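Local structure of 39 kDa initiator binding protein (Trichomonas vaginalis, 1PP7) at a contact of chain A with DNA. The protein binds the initiator (Inr) core promoter element of DNA, here that of the ferredoxin gene, through its N-terminal DNA-binding domain, which is the part present. Coordinates in Å, arbitrary orientation; residue numbers count along the deposited sequence, not the author numbering.

A contact of chain A with DNA. Residues 26-27, 33-34, 86. With nucleotides of chain B.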
# COMPACT_ATOMS: atom_id res chain seq x y z
N SER A 26 -4.99 -1.43 13.96
CA SER A 26 -5.88 -0.39 13.42
C SER A 26 -6.92 0.02 14.47
O SER A 26 -7.79 -0.79 14.83
CB SER A 26 -6.62 -0.93 12.21
OG SER A 26 -5.77 -1.76 11.46
N SER A 27 -6.84 1.26 14.94
CA SER A 27 -7.77 1.77 15.96
C SER A 27 -8.47 3.01 15.43
O SER A 27 -8.68 3.14 14.23
CB SER A 27 -7.00 2.11 17.26
OG SER A 27 -6.26 3.35 17.18
N ARG A 33 -4.83 3.58 10.57
CA ARG A 33 -5.73 3.00 9.57
C ARG A 33 -5.10 2.62 8.20
O ARG A 33 -4.09 3.19 7.77
CB ARG A 33 -6.95 3.88 9.39
CG ARG A 33 -7.70 3.90 10.68
CD ARG A 33 -8.93 4.67 10.64
NE ARG A 33 -9.88 3.99 9.78
CZ ARG A 33 -11.18 4.27 9.75
NH1 ARG A 33 -11.68 5.22 10.54
NH2 ARG A 33 -11.99 3.57 8.96
N PHE A 34 -5.71 1.64 7.54
CA PHE A 34 -5.22 1.11 6.25
C PHE A 34 -4.87 2.15 5.15
O PHE A 34 -3.83 2.08 4.53
CB PHE A 34 -6.25 0.08 5.72
CG PHE A 34 -5.89 -0.48 4.39
CD1 PHE A 34 -6.41 0.10 3.22
CD2 PHE A 34 -5.00 -1.53 4.29
CE1 PHE A 34 -6.03 -0.37 1.97
CE2 PHE A 34 -4.62 -1.99 3.02
CZ PHE A 34 -5.15 -1.39 1.86
N ASN A 86 -10.16 -4.92 2.53
CA ASN A 86 -9.87 -3.54 2.90
C ASN A 86 -10.00 -2.54 1.71
O ASN A 86 -10.51 -1.40 1.92
CB ASN A 86 -8.45 -3.43 3.50
CG ASN A 86 -8.33 -4.03 4.91
OD1 ASN A 86 -9.35 -4.33 5.60
ND2 ASN A 86 -7.10 -4.20 5.34
P DA B 5 -13.79 3.24 13.12
OP1 DA B 5 -13.27 4.60 13.32
OP2 DA B 5 -15.01 3.00 12.29
O5' DA B 5 -12.62 2.35 12.51
C5' DA B 5 -11.42 2.16 13.24
C4' DA B 5 -10.70 0.96 12.68
O4' DA B 5 -11.26 -0.24 13.24
C3' DA B 5 -10.82 0.79 11.16
O3' DA B 5 -9.60 0.23 10.62
C2' DA B 5 -11.96 -0.20 11.04
C1' DA B 5 -11.65 -1.10 12.22
N9 DA B 5 -12.72 -1.96 12.73
C8 DA B 5 -14.07 -1.92 12.46
N7 DA B 5 -14.76 -2.89 13.01
C5 DA B 5 -13.81 -3.61 13.71
C6 DA B 5 -13.90 -4.80 14.48
N6 DA B 5 -15.08 -5.42 14.73
N1 DA B 5 -12.75 -5.31 14.99
C2 DA B 5 -11.58 -4.64 14.77
N3 DA B 5 -11.38 -3.50 14.09
C4 DA B 5 -12.54 -3.04 13.57
P DC B 6 -9.31 0.33 9.03
OP1 DC B 6 -7.82 0.17 8.84
OP2 DC B 6 -10.01 1.60 8.63
O5' DC B 6 -10.06 -0.93 8.37
C5' DC B 6 -9.39 -2.18 8.08
C4' DC B 6 -9.06 -2.93 9.35
O4' DC B 6 -10.28 -3.20 10.07
C3' DC B 6 -8.38 -4.30 9.17
O3' DC B 6 -7.17 -4.39 9.89
C2' DC B 6 -9.35 -5.32 9.75
C1' DC B 6 -10.22 -4.49 10.67
N1 DC B 6 -11.60 -4.98 10.79
C2 DC B 6 -11.84 -6.15 11.52
O2 DC B 6 -10.88 -6.78 11.99
N3 DC B 6 -13.10 -6.57 11.69
C4 DC B 6 -14.11 -5.87 11.15
N4 DC B 6 -15.34 -6.32 11.35
C5 DC B 6 -13.90 -4.70 10.37
C6 DC B 6 -12.64 -4.30 10.22
P DT B 7 -6.01 -5.32 9.32
OP1 DT B 7 -4.81 -5.18 10.23
OP2 DT B 7 -5.87 -5.10 7.84
O5' DT B 7 -6.59 -6.78 9.50
C5' DT B 7 -6.45 -7.42 10.76
C4' DT B 7 -6.96 -8.84 10.68
O4' DT B 7 -8.40 -8.87 10.79
C3' DT B 7 -6.59 -9.59 9.40
O3' DT B 7 -5.90 -10.79 9.75
C2' DT B 7 -7.94 -9.88 8.77
C1' DT B 7 -8.88 -9.87 9.96
N1 DT B 7 -10.29 -9.57 9.65
C2 DT B 7 -11.23 -10.39 10.22
O2 DT B 7 -10.92 -11.34 10.93
N3 DT B 7 -12.55 -10.08 9.92
C4 DT B 7 -12.99 -9.04 9.10
O4 DT B 7 -14.22 -8.86 8.90
C5 DT B 7 -11.92 -8.21 8.52
C7 DT B 7 -12.28 -7.05 7.64
C6 DT B 7 -10.65 -8.52 8.83
O HOH W 1 -5.77 -4.25 12.56
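Arg33 and the backbone amide of Phe34 divide the phosphate of DC6 between them, each taking one of its non-bridging oxygens. The guanidinium comes side-on, NE and NH2 both converging on OP2; Arg33 NE lies 2.7 Å from OP2 of DC6, and this oxygen sits somewhat out of the guanidinium plane. Two donors on one oxygen bend both bonds, but the pairing fixes the rotation of the group and adds a salt bridge. Arg33 NH1, on the other branch, makes a longer salt bridge with the phosphate of DA5, 3.3 Å from its OP1. A bend in the arginine chain at chi3 (68°) turns the guanidinium against the sugar-phosphate of DA5, whose O5' lies over the rim of one face. Arginine suits this place because its flat, positively charged tip can serve two successive phosphates.

On the other oxygen, Phe34 N donates to OP1 of DC6 at 2.9 Å in a nearly straight bond, 167° at the hydrogen. Farther along, Asn86 ND2 donates to OP2 of DT7 at 2.9 Å, with that oxygen in the amide plane. A short neutral amide can donate here while its flank packs against C5' of DC6. Ser26 works chiefly through water: its small hydroxyl OG stands 2.7 Å from water 1, which also meets Ser26 N, O3' of DC6 and OP1 of DT7. These bonds all go to the sugar-phosphate backbone, so they would anchor the DNA rather than read its sequence.

Behind this shell, CG of Phe34, anti to the backbone N (chi1 177°), carries the apolar ring away from the phosphate to pack under Asn86 CB, which would hold the two segments in register. Phe34 begins helix 34-45, whose dipole may reinforce phosphate binding. Ser26 and Arg33 lie in loops before it, while Asn86 lies on helix 80-89, the likely recognition helix of the helix-turn-helix in this winged-helix type of domain.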